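UPF0749 protein MT1873 (Mycobacterium tuberculosis, PDB 3GMG) is of unknown function, belongs to the UPF0749 (DUF881) family and is probably associated with the cell membrane. Local coordinates at residues T94-V99 with A148-K153. Sequence-based numbering, arbitrary orientation.
Sequences TVDTKV and ALRQPK
Asp-96 and Arg-150 make the direct contact between the hairpin turn of 94-99 and the extended loop 148-153; their CA atoms, the nearest across the two segments, are 9.3 Å apart. Arg-150 NH2 lies 3.3 Å from Asp-96 OD2, a salt bridge whose hydrogen-bond component is weak, with an N-H...O angle of 146°. OD2 sits at the guanidinium edge, near its plane, but the carboxylate is turned 42° from that plane, and a single oxygen makes the contact. A water reinforces the pair: it donates to Asp-96 OD2 at 2.7 Å and accepts from Arg-150 NE at 2.9 Å, in the guanidinium plane. The bend at chi3 (83°) turns the end of the arginine toward the carboxylate. The strongest polar partners lie outside the two segments: Thr-84 OG1 hydrogen-bonds Asp-96 OD2, and Asp-83 OD1 forms a salt bridge with Arg-150 NH1; Trp-85 N bonds Asp-96 OD1. Both carboxylate oxygens are thus satisfied, and the guanidinium is shared by two carboxylates. On the turn itself, Thr-97 OG1 donates in plane to a lone pair of Asp-96 O, 2.5 Å away. Paired backbone bonds, Val-95 N to Lys-98 O (2.8 Å) and Lys-98 N to Val-95 O (2.9 Å), close the ends. With Asp-96 and Thr-97 both at positive phi, this is a type I' turn, characteristic of a tight two-residue beta hairpin, here joining strands 92-95 and 98-100.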
# COMPACT_ATOMS: atom_id res chain seq x y z
N THR A 94 5.07 -0.34 -17.12
CA THR A 94 3.67 -0.67 -16.88
C THR A 94 3.35 -0.27 -15.44
O THR A 94 3.92 -0.82 -14.49
CB THR A 94 3.36 -2.17 -17.12
OG1 THR A 94 3.75 -2.52 -18.45
CG2 THR A 94 1.88 -2.46 -16.95
N VAL A 95 2.46 0.70 -15.30
CA VAL A 95 2.01 1.17 -13.99
C VAL A 95 0.53 0.80 -13.84
O VAL A 95 -0.32 1.30 -14.59
CB VAL A 95 2.18 2.70 -13.85
CG1 VAL A 95 1.87 3.13 -12.42
CG2 VAL A 95 3.61 3.14 -14.24
N ASP A 96 0.22 -0.10 -12.91
CA ASP A 96 -1.15 -0.57 -12.70
C ASP A 96 -1.86 -0.94 -14.02
O ASP A 96 -2.96 -0.48 -14.32
CB ASP A 96 -1.94 0.47 -11.90
CG ASP A 96 -1.40 0.66 -10.50
OD1 ASP A 96 -0.58 -0.17 -10.05
OD2 ASP A 96 -1.80 1.64 -9.83
N THR A 97 -1.18 -1.76 -14.82
CA THR A 97 -1.66 -2.28 -16.12
C THR A 97 -1.54 -1.31 -17.29
O THR A 97 -1.73 -1.73 -18.43
CB THR A 97 -3.13 -2.82 -16.10
OG1 THR A 97 -4.06 -1.74 -16.24
CG2 THR A 97 -3.42 -3.63 -14.84
N LYS A 98 -1.22 -0.04 -17.04
CA LYS A 98 -1.06 0.91 -18.13
C LYS A 98 0.39 1.04 -18.54
O LYS A 98 1.26 1.35 -17.72
CB LYS A 98 -1.62 2.28 -17.73
CG LYS A 98 -3.10 2.22 -17.42
CD LYS A 98 -3.74 3.55 -17.60
CE LYS A 98 -5.21 3.49 -17.28
NZ LYS A 98 -5.76 4.84 -17.07
N VAL A 99 0.65 0.80 -19.83
CA VAL A 99 1.99 0.88 -20.38
C VAL A 99 2.27 2.32 -20.77
O VAL A 99 1.53 2.93 -21.56
CB VAL A 99 2.18 -0.07 -21.58
CG1 VAL A 99 3.61 0.03 -22.09
CG2 VAL A 99 1.82 -1.52 -21.19
N ALA A 148 -7.28 11.69 -12.81
CA ALA A 148 -7.35 10.26 -13.05
C ALA A 148 -7.93 9.58 -11.82
O ALA A 148 -7.68 10.00 -10.71
CB ALA A 148 -5.95 9.70 -13.36
N LEU A 149 -8.69 8.50 -12.04
CA LEU A 149 -9.32 7.74 -10.97
C LEU A 149 -8.79 6.32 -10.91
O LEU A 149 -8.38 5.75 -11.92
CB LEU A 149 -10.84 7.70 -11.19
CG LEU A 149 -11.53 9.05 -11.41
CD1 LEU A 149 -13.04 8.82 -11.62
CD2 LEU A 149 -11.28 10.03 -10.27
N ARG A 150 -8.80 5.75 -9.71
CA ARG A 150 -8.41 4.35 -9.56
C ARG A 150 -9.56 3.43 -9.93
O ARG A 150 -10.73 3.78 -9.75
CB ARG A 150 -7.98 4.07 -8.13
CG ARG A 150 -6.72 4.82 -7.76
CD ARG A 150 -5.96 4.07 -6.72
NE ARG A 150 -5.12 3.02 -7.32
CZ ARG A 150 -4.73 1.92 -6.70
NH1 ARG A 150 -5.12 1.67 -5.44
NH2 ARG A 150 -3.96 1.05 -7.34
N GLN A 151 -9.19 2.26 -10.45
CA GLN A 151 -10.12 1.25 -10.91
C GLN A 151 -9.98 -0.01 -10.04
O GLN A 151 -9.08 -0.82 -10.27
CB GLN A 151 -9.84 0.92 -12.38
CG GLN A 151 -9.94 2.13 -13.33
CD GLN A 151 -11.33 2.77 -13.32
OE1 GLN A 151 -11.47 3.99 -13.19
NE2 GLN A 151 -12.37 1.94 -13.45
N PRO A 152 -10.87 -0.18 -9.05
CA PRO A 152 -10.74 -1.29 -8.09
C PRO A 152 -11.10 -2.65 -8.69
O PRO A 152 -11.94 -2.71 -9.58
CB PRO A 152 -11.76 -0.92 -7.03
CG PRO A 152 -12.84 -0.26 -7.79
CD PRO A 152 -12.15 0.52 -8.89
N LYS A 153 -10.47 -3.71 -8.20
CA LYS A 153 -10.90 -5.08 -8.53
C LYS A 153 -12.13 -5.40 -7.68
O LYS A 153 -12.30 -4.85 -6.60
CB LYS A 153 -9.77 -6.08 -8.29
O HOH W 1 -4.17 2.91 -10.07